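Local atomic coordinates of probable amidase (Thermus thermophilus, PDB entry 2DC0), a protein that is a probable amidase of the amidase family, an alpha/beta protein built round a large mixed beta sheet and present as two copies in its assembly. Residues S200-H205 against R290-R295; K299-H304 against E314-G319. All coordinates share one frame; numbering follows the deposited sequence.

Contact 1 (S200-H205 against R290-R295)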
loop_
_atom_site.group_PDB
_atom_site.type_symbol
_atom_site.label_atom_id
_atom_site.label_comp_id
_atom_site.label_asym_id
_atom_site.label_seq_id
_atom_site.Cartn_x
_atom_site.Cartn_y
_atom_site.Cartn_z
ATOM N N SER A 200 -10.119 -1.530 -13.051
ATOM C CA SER A 200 -8.743 -1.304 -12.643
ATOM C C SER A 200 -8.429 -2.455 -11.692
ATOM O O SER A 200 -8.842 -2.434 -10.538
ATOM C CB SER A 200 -8.614 0.025 -11.903
ATOM O OG SER A 200 -7.331 0.144 -11.309
ATOM N N ARG A 201 -7.714 -3.463 -12.179
ATOM C CA ARG A 201 -7.387 -4.616 -11.354
ATOM C C ARG A 201 -6.704 -4.304 -10.026
ATOM O O ARG A 201 -6.937 -5.004 -9.046
ATOM C CB ARG A 201 -6.522 -5.602 -12.141
ATOM C CG ARG A 201 -7.242 -6.317 -13.280
ATOM C CD ARG A 201 -6.242 -7.089 -14.127
ATOM N NE ARG A 201 -5.492 -8.053 -13.327
ATOM C CZ ARG A 201 -4.287 -8.517 -13.649
ATOM N NH1 ARG A 201 -3.688 -8.101 -14.761
ATOM N NH2 ARG A 201 -3.680 -9.394 -12.860
ATOM N N SER A 202 -5.869 -3.267 -9.978
ATOM C CA SER A 202 -5.168 -2.944 -8.735
ATOM C C SER A 202 -5.933 -1.963 -7.853
ATOM O O SER A 202 -5.436 -1.542 -6.807
ATOM C CB SER A 202 -3.770 -2.382 -9.033
ATOM O OG SER A 202 -3.838 -1.101 -9.630
ATOM N N THR A 203 -7.148 -1.614 -8.263
ATOM C CA THR A 203 -7.950 -0.677 -7.493
ATOM C C THR A 203 -9.403 -1.119 -7.313
ATOM O O THR A 203 -10.116 -0.569 -6.462
ATOM C CB THR A 203 -7.921 0.718 -8.149
ATOM O OG1 THR A 203 -6.560 1.081 -8.422
ATOM C CG2 THR A 203 -8.527 1.751 -7.224
ATOM N N ASP A 204 -9.845 -2.102 -8.105
ATOM C CA ASP A 204 -11.230 -2.604 -8.007
ATOM C C ASP A 204 -11.479 -3.300 -6.664
ATOM O O ASP A 204 -10.571 -3.901 -6.088
ATOM C CB ASP A 204 -11.541 -3.648 -9.095
ATOM C CG ASP A 204 -11.627 -3.070 -10.494
ATOM O OD1 ASP A 204 -11.736 -1.835 -10.659
ATOM O OD2 ASP A 204 -11.598 -3.887 -11.446
ATOM N N HIS A 205 -12.722 -3.236 -6.195
ATOM C CA HIS A 205 -13.153 -3.873 -4.948
ATOM C C HIS A 205 -14.568 -4.430 -5.134
ATOM O O HIS A 205 -15.406 -3.790 -5.770
ATOM C CB HIS A 205 -13.255 -2.875 -3.788
ATOM C CG HIS A 205 -11.951 -2.325 -3.306
ATOM N ND1 HIS A 205 -11.198 -1.438 -4.043
ATOM C CD2 HIS A 205 -11.320 -2.461 -2.117
ATOM C CE1 HIS A 205 -10.159 -1.046 -3.325
ATOM N NE2 HIS A 205 -10.210 -1.652 -2.153
ATOM N N ARG A 290 -7.702 5.016 -15.486
ATOM C CA ARG A 290 -7.975 5.108 -16.922
ATOM C C ARG A 290 -6.963 4.305 -17.732
ATOM O O ARG A 290 -7.323 3.691 -18.738
ATOM C CB ARG A 290 -7.972 6.566 -17.379
ATOM C CG ARG A 290 -9.177 7.338 -16.864
ATOM C CD ARG A 290 -9.187 8.761 -17.359
ATOM N NE ARG A 290 -10.419 9.447 -16.995
ATOM C CZ ARG A 290 -10.628 10.744 -17.177
ATOM N NH1 ARG A 290 -9.678 11.495 -17.719
ATOM N NH2 ARG A 290 -11.784 11.289 -16.817
ATOM N N TYR A 291 -5.705 4.303 -17.297
ATOM C CA TYR A 291 -4.676 3.549 -18.001
ATOM C C TYR A 291 -5.018 2.064 -17.980
ATOM O O TYR A 291 -5.018 1.409 -19.025
ATOM C CB TYR A 291 -3.300 3.743 -17.357
ATOM C CG TYR A 291 -2.199 2.960 -18.053
ATOM C CD1 TYR A 291 -1.538 3.485 -19.164
ATOM C CD2 TYR A 291 -1.850 1.678 -17.625
ATOM C CE1 TYR A 291 -0.555 2.752 -19.837
ATOM C CE2 TYR A 291 -0.866 0.935 -18.289
ATOM C CZ TYR A 291 -0.227 1.483 -19.396
ATOM O OH TYR A 291 0.732 0.757 -20.060
ATOM N N GLU A 292 -5.302 1.531 -16.792
ATOM C CA GLU A 292 -5.630 0.110 -16.663
ATOM C C GLU A 292 -6.936 -0.236 -17.369
ATOM O O GLU A 292 -7.027 -1.268 -18.036
ATOM C CB GLU A 292 -5.720 -0.312 -15.181
ATOM C CG GLU A 292 -4.402 -0.203 -14.403
ATOM C CD GLU A 292 -4.451 -0.864 -13.018
ATOM O OE1 GLU A 292 -5.548 -1.226 -12.544
ATOM O OE2 GLU A 292 -3.380 -1.012 -12.395
ATOM N N ALA A 293 -7.941 0.629 -17.228
ATOM C CA ALA A 293 -9.243 0.387 -17.846
ATOM C C ALA A 293 -9.151 0.373 -19.369
ATOM O O ALA A 293 -9.790 -0.448 -20.034
ATOM C CB ALA A 293 -10.244 1.447 -17.391
ATOM N N ALA A 294 -8.361 1.285 -19.922
ATOM C CA ALA A 294 -8.212 1.350 -21.369
ATOM C C ALA A 294 -7.568 0.077 -21.921
ATOM O O ALA A 294 -7.916 -0.375 -23.009
ATOM C CB ALA A 294 -7.388 2.570 -21.760
ATOM N N ARG A 295 -6.635 -0.506 -21.178
ATOM C CA ARG A 295 -5.981 -1.710 -21.657
ATOM C C ARG A 295 -6.921 -2.914 -21.599
ATOM O O ARG A 295 -6.744 -3.888 -22.330
ATOM C CB ARG A 295 -4.689 -1.961 -20.871
ATOM C CG ARG A 295 -3.694 -0.783 -20.949
ATOM C CD ARG A 295 -3.449 -0.396 -22.406
ATOM N NE ARG A 295 -2.530 0.726 -22.633
ATOM C CZ ARG A 295 -2.749 1.988 -22.269
ATOM N NH1 ARG A 295 -3.863 2.324 -21.625
ATOM N NH2 ARG A 295 -1.878 2.935 -22.607
#
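Glu292 reaches out from helix 281-296 and sets its carboxylate against Ser200 and Ser202 of the loop 200-205, where each oxygen has its own donors. OE1 takes two hydrogen bonds. Ser200 OG gives the shorter, 2.6 Å to Glu292 OE1, coming in from above the carboxylate plane, 50° out of it. The second comes from the backbone: Ser202 N lies 3.3 Å from Glu292 OE1 on its syn lone pair, long but nearly straight at 173°. On the other oxygen, Ser202 OG donates to Glu292 OE2 over 2.8 Å, on the syn side but somewhat tilted out of the carboxylate plane, and Tyr327 OH is a further partner of OE2. The Glu292 chain runs extended beyond CG (chi2 -169°), which carries the carboxylate across to the loop.

The loop lies just before strand 206-210 of the large mixed sheet, so this buried carboxylate ties the approach to that strand to helix 281-296. Ser200 OG also accepts from Thr203 OG1 at 3.1 Å, so the hydroxyl both gives and receives. Ser200 N donates to Asp204 OD1 at 2.9 Å, an oxygen that Thr168 OG1 also meets. Arg334 hydrogen-bonds to Ser202 OG and probably helps balance the buried negative charge. The Arg201 guanidinium is engaged instead in a salt bridge with Asp329 of the second subunit.

Contact 2 (K299-H304 against E314-G319)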
loop_
_atom_site.group_PDB
_atom_site.type_symbol
_atom_site.label_atom_id
_atom_site.label_comp_id
_atom_site.label_asym_id
_atom_site.label_seq_id
_atom_site.Cartn_x
_atom_site.Cartn_y
_atom_site.Cartn_z
ATOM N N LYS A 299 -9.033 -3.701 -27.271
ATOM C CA LYS A 299 -9.473 -4.347 -28.500
ATOM C C LYS A 299 -10.828 -3.803 -28.952
ATOM O O LYS A 299 -10.985 -3.372 -30.096
ATOM C CB LYS A 299 -9.551 -5.861 -28.290
ATOM C CG LYS A 299 -9.885 -6.659 -29.538
ATOM C CD LYS A 299 -9.793 -8.154 -29.264
ATOM C CE LYS A 299 -10.017 -8.971 -30.530
ATOM N NZ LYS A 299 -11.378 -8.754 -31.107
ATOM N N ALA A 300 -11.805 -3.810 -28.050
ATOM C CA ALA A 300 -13.139 -3.317 -28.381
ATOM C C ALA A 300 -13.128 -1.846 -28.792
ATOM O O ALA A 300 -13.880 -1.437 -29.678
ATOM C CB ALA A 300 -14.082 -3.515 -27.200
ATOM N N LEU A 301 -12.278 -1.053 -28.148
ATOM C CA LEU A 301 -12.200 0.372 -28.449
ATOM C C LEU A 301 -11.667 0.616 -29.860
ATOM O O LEU A 301 -11.980 1.628 -30.487
ATOM C CB LEU A 301 -11.316 1.081 -27.420
ATOM C CG LEU A 301 -11.316 2.615 -27.445
ATOM C CD1 LEU A 301 -12.739 3.145 -27.332
ATOM C CD2 LEU A 301 -10.469 3.133 -26.297
ATOM N N LYS A 302 -10.864 -0.319 -30.356
ATOM C CA LYS A 302 -10.313 -0.211 -31.697
ATOM C C LYS A 302 -11.296 -0.780 -32.716
ATOM O O LYS A 302 -11.549 -0.172 -33.751
ATOM C CB LYS A 302 -8.998 -0.983 -31.797
ATOM C CG LYS A 302 -8.263 -0.777 -33.112
ATOM C CD LYS A 302 -7.785 0.665 -33.231
ATOM C CE LYS A 302 -6.987 0.893 -34.500
ATOM N NZ LYS A 302 -6.494 2.295 -34.573
ATOM N N GLU A 303 -11.854 -1.946 -32.408
ATOM C CA GLU A 303 -12.784 -2.615 -33.308
ATOM C C GLU A 303 -14.208 -2.064 -33.323
ATOM O O GLU A 303 -14.800 -1.894 -34.391
ATOM C CB GLU A 303 -12.814 -4.110 -32.991
ATOM C CG GLU A 303 -11.567 -4.855 -33.437
ATOM C CD GLU A 303 -11.473 -6.244 -32.841
ATOM O OE1 GLU A 303 -12.521 -6.914 -32.718
ATOM O OE2 GLU A 303 -10.348 -6.671 -32.505
ATOM N N HIS A 304 -14.763 -1.790 -32.146
ATOM C CA HIS A 304 -16.124 -1.268 -32.053
ATOM C C HIS A 304 -16.219 -0.110 -31.070
ATOM O O HIS A 304 -16.836 -0.229 -30.010
ATOM C CB HIS A 304 -17.088 -2.377 -31.618
ATOM C CG HIS A 304 -17.143 -3.533 -32.566
ATOM N ND1 HIS A 304 -16.172 -4.511 -32.609
ATOM C CD2 HIS A 304 -18.030 -3.842 -33.539
ATOM C CE1 HIS A 304 -16.459 -5.372 -33.569
ATOM N NE2 HIS A 304 -17.581 -4.989 -34.150
ATOM N N GLU A 314 -14.480 8.785 -24.312
ATOM C CA GLU A 314 -13.497 9.833 -24.070
ATOM C C GLU A 314 -12.549 9.445 -22.931
ATOM O O GLU A 314 -11.332 9.651 -23.027
ATOM C CB GLU A 314 -14.198 11.156 -23.741
ATOM C CG GLU A 314 -13.262 12.241 -23.224
ATOM C CD GLU A 314 -13.977 13.557 -22.978
ATOM O OE1 GLU A 314 -15.128 13.526 -22.491
ATOM O OE2 GLU A 314 -13.383 14.620 -23.259
ATOM N N ALA A 315 -13.099 8.880 -21.859
ATOM C CA ALA A 315 -12.280 8.465 -20.720
ATOM C C ALA A 315 -11.336 7.338 -21.133
ATOM O O ALA A 315 -10.162 7.334 -20.765
ATOM C CB ALA A 315 -13.173 8.013 -19.558
ATOM N N LEU A 316 -11.851 6.379 -21.896
ATOM C CA LEU A 316 -11.021 5.275 -22.351
ATOM C C LEU A 316 -9.907 5.783 -23.266
ATOM O O LEU A 316 -8.764 5.331 -23.170
ATOM C CB LEU A 316 -11.868 4.222 -23.076
ATOM C CG LEU A 316 -12.748 3.348 -22.180
ATOM C CD1 LEU A 316 -13.548 2.372 -23.038
ATOM C CD2 LEU A 316 -11.878 2.578 -21.182
ATOM N N LEU A 317 -10.233 6.730 -24.146
ATOM C CA LEU A 317 -9.233 7.290 -25.060
ATOM C C LEU A 317 -8.159 8.036 -24.275
ATOM O O LEU A 317 -6.978 8.009 -24.630
ATOM C CB LEU A 317 -9.895 8.234 -26.068
ATOM C CG LEU A 317 -10.760 7.522 -27.116
ATOM C CD1 LEU A 317 -11.527 8.541 -27.939
ATOM C CD2 LEU A 317 -9.866 6.664 -28.003
ATOM N N ALA A 318 -8.574 8.703 -23.204
ATOM C CA ALA A 318 -7.626 9.419 -22.366
ATOM C C ALA A 318 -6.699 8.370 -21.754
ATOM O O ALA A 318 -5.512 8.619 -21.551
ATOM C CB ALA A 318 -8.366 10.192 -21.273
ATOM N N GLY A 319 -7.249 7.187 -21.483
ATOM C CA GLY A 319 -6.457 6.107 -20.912
ATOM C C GLY A 319 -5.425 5.567 -21.895
ATOM O O GLY A 319 -4.331 5.152 -21.503
#
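Leu301 meets Leu316 and Leu317 in a small, wholly apolar contact between helices 298-303 and 310-321. One methyl does the touching on the first helix: Leu301 CD2 sits 3.7 Å from Leu316 CB, close to the root of that side chain, and 4.0 Å from Leu317 CD2, a branch end. Leu301 has CG anti to the backbone N (chi1 -170°), which sends CD2 across to the second helix, and it crosses both partner leucines at a slant. The Leu301 and Leu316 CA atoms are 7.9 Å apart, the nearest such pair between the segments.

This is helix-on-helix packing within a run of short helices at the periphery of the amidase fold; the centre of the contact lies about 25 Å from the centre of the chain. Leu301 also lies on Arg313 and Leu320 of helix 310-321, and Leu316 is backed by Leu122 from a loop.

No hydrogen bond joins the two segments; the polar side-chain pair here lies within helix 298-303. Lys299 NZ forms a salt bridge with Glu303 one turn on, both residues being exposed, at 2.7 Å from OE1 and 2.7 Å from OE2 of Glu303, each oxygen using its syn lone pair.

From the N terminus, the chain first reaches the loop 200-205, then passes through strand 206-210 and several helices and strands before helix 281-296 returns to that loop and closes contact 1 across 84 intervening residues. Contact 2 opens only afterwards: helix 298-303 follows helix 281-296 directly, and, with nine residues between the segments 299-304 and 314-319, helix 310-321 packs back on it. The two are therefore in series, neither nested nor crossed, with centres about 14 Å apart. They also touch: Arg295 NH1 probably hydrogen-bonds to Gly319 O, and Ala294 packs on helix 310-321. Helix 281-296 thus joins the sheet-side loop to the peripheral helices.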